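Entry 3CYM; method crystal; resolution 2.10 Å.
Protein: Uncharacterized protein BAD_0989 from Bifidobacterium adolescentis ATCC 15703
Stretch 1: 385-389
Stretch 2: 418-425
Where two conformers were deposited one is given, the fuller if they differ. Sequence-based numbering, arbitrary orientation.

Stretch 1, residues 385-389: EIVIK
Stretch 2 418-425: DWQVSLVA

The end of one helix, Glu385 to Val387, meets the side of another running from Asp418 through Ala425. Ile388 leaves helical geometry at phi/psi -161/147, and its CA comes within 6.0 Å of the Gln420 CA, which sets the register. About 324 Å² is buried, both sides summed.

The polar half centres on Gln420, whose CB points toward the first stretch. With chi1 m, chi2 t and chi3 -49°, it brings NE2 to 3.0 Å from Ile386 O and 3.2 Å from Val387 O, the latter at too poor an angle for a hydrogen bond. The amide oxygen is linked to the first stretch by a water, which accepts from Lys389 N (2.9 Å from the water oxygen) and donates to Gln420 OE1 (2.8 Å). An amide suits this place: its NE2 lies among the carbonyl oxygens where the first helix ends, while its OE1 accepts from the water that binds Lys389 N.

Trp419 starts sideways, but chi1 p and chi2 -91° swing its indole inward, so that CH2 lies 3.7 Å from Ile386 O, approached obliquely.

The apolar half lies one turn on. Val387 has its CB directed away, yet chi1 t lets CG1 reach Val424 CG2 at 3.6 Å and Leu423 CD2 at 4.4 Å. Val424 takes an off-rotamer chi1 of 135°; its CG1 meets CD1 of the extended (t, t) Ile388 at 4.3 Å. Branched apolar side chains suit this place, since they pack without needing polar partners; Val387, Ile388 and Val424 are buried, whereas Leu423 is partly exposed.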

# COMPACT_ATOMS: atom_id res chain seq x y z
N GLU A 385 -9.22 -1.94 16.55
CA GLU A 385 -8.39 -1.04 15.74
C GLU A 385 -9.22 -0.27 14.71
O GLU A 385 -8.79 0.79 14.27
CB GLU A 385 -7.21 -1.78 15.08
CG GLU A 385 -7.52 -2.62 13.84
CD GLU A 385 -6.27 -3.30 13.27
OE1 GLU A 385 -5.16 -3.08 13.80
OE2 GLU A 385 -6.39 -4.06 12.28
N ILE A 386 -10.39 -0.80 14.36
CA ILE A 386 -11.32 -0.16 13.40
C ILE A 386 -12.22 0.89 14.09
O ILE A 386 -12.49 1.95 13.51
CB ILE A 386 -12.14 -1.25 12.63
CG1 ILE A 386 -11.22 -2.02 11.67
CG2 ILE A 386 -13.32 -0.67 11.84
CD1 ILE A 386 -10.65 -1.20 10.48
N VAL A 387 -12.64 0.60 15.33
CA VAL A 387 -13.41 1.52 16.18
C VAL A 387 -12.76 2.91 16.24
O VAL A 387 -13.43 3.93 16.07
CB VAL A 387 -13.60 0.94 17.62
CG1 VAL A 387 -14.26 1.95 18.53
CG2 VAL A 387 -14.45 -0.31 17.58
N ILE A 388 -11.45 2.93 16.49
CA ILE A 388 -10.61 4.12 16.38
C ILE A 388 -9.16 3.66 16.25
O ILE A 388 -8.80 2.61 16.80
CB ILE A 388 -10.80 5.10 17.58
CG1 ILE A 388 -10.05 6.43 17.34
CG2 ILE A 388 -10.46 4.43 18.92
CD1 ILE A 388 -10.63 7.60 18.07
N LYS A 389 -8.35 4.42 15.51
CA LYS A 389 -6.93 4.12 15.33
C LYS A 389 -6.18 4.15 16.66
O LYS A 389 -6.16 5.19 17.32
CB LYS A 389 -6.26 5.07 14.34
CG LYS A 389 -4.86 4.64 13.94
CD LYS A 389 -4.27 5.56 12.88
CE LYS A 389 -2.80 5.27 12.67
NZ LYS A 389 -2.16 6.38 11.89
N ASP A 418 -16.15 11.46 12.48
CA ASP A 418 -17.25 11.88 13.34
C ASP A 418 -17.94 10.72 14.05
O ASP A 418 -18.26 10.83 15.23
CB ASP A 418 -18.29 12.69 12.55
CG ASP A 418 -17.73 13.98 11.98
OD1 ASP A 418 -16.58 14.36 12.32
OD2 ASP A 418 -18.44 14.61 11.17
N TRP A 419 -18.15 9.60 13.35
CA TRP A 419 -18.80 8.44 13.97
C TRP A 419 -17.95 7.81 15.07
O TRP A 419 -18.49 7.30 16.05
CB TRP A 419 -19.21 7.38 12.93
CG TRP A 419 -18.08 6.61 12.29
CD1 TRP A 419 -17.42 6.94 11.14
CD2 TRP A 419 -17.51 5.37 12.74
NE1 TRP A 419 -16.46 5.99 10.85
CE2 TRP A 419 -16.50 5.01 11.81
CE3 TRP A 419 -17.75 4.53 13.84
CZ2 TRP A 419 -15.72 3.86 11.96
CZ3 TRP A 419 -16.98 3.38 13.97
CH2 TRP A 419 -15.97 3.05 13.04
N GLN A 420 -16.63 7.87 14.90
CA GLN A 420 -15.69 7.29 15.85
C GLN A 420 -15.68 8.12 17.11
O GLN A 420 -15.75 7.58 18.20
CB GLN A 420 -14.29 7.19 15.26
CG GLN A 420 -14.25 6.37 13.99
CD GLN A 420 -12.86 6.16 13.49
OE1 GLN A 420 -12.07 7.09 13.37
NE2 GLN A 420 -12.54 4.91 13.18
N VAL A 421 -15.63 9.44 16.94
CA VAL A 421 -15.71 10.42 18.03
C VAL A 421 -17.03 10.34 18.80
O VAL A 421 -17.04 10.29 20.03
CB VAL A 421 -15.47 11.86 17.49
CG1 VAL A 421 -15.64 12.90 18.58
CG2 VAL A 421 -14.08 11.97 16.89
N SER A 422 -18.15 10.31 18.09
CA SER A 422 -19.47 10.15 18.70
C SER A 422 -19.66 8.85 19.48
O SER A 422 -20.33 8.84 20.50
CB SER A 422 -20.55 10.26 17.64
OG SER A 422 -20.53 11.55 17.06
N LEU A 423 -19.06 7.77 18.99
CA LEU A 423 -19.13 6.47 19.65
C LEU A 423 -18.20 6.37 20.86
O LEU A 423 -18.52 5.72 21.85
CB LEU A 423 -18.80 5.36 18.66
CG LEU A 423 -19.03 3.90 19.05
CD1 LEU A 423 -20.50 3.61 19.36
CD2 LEU A 423 -18.51 2.98 17.96
N VAL A 424 -17.07 7.05 20.81
CA VAL A 424 -15.97 6.74 21.71
C VAL A 424 -15.69 7.81 22.77
O VAL A 424 -15.45 7.48 23.92
CB VAL A 424 -14.71 6.31 20.87
CG1 VAL A 424 -13.40 6.94 21.33
CG2 VAL A 424 -14.62 4.79 20.75
N ALA A 425 -15.75 9.08 22.37
CA ALA A 425 -15.11 10.17 23.12
C ALA A 425 -15.56 10.36 24.57
O ALA A 425 -14.74 10.61 25.44
CB ALA A 425 -15.23 11.47 22.36
O HOH W 1 -9.37 6.42 13.72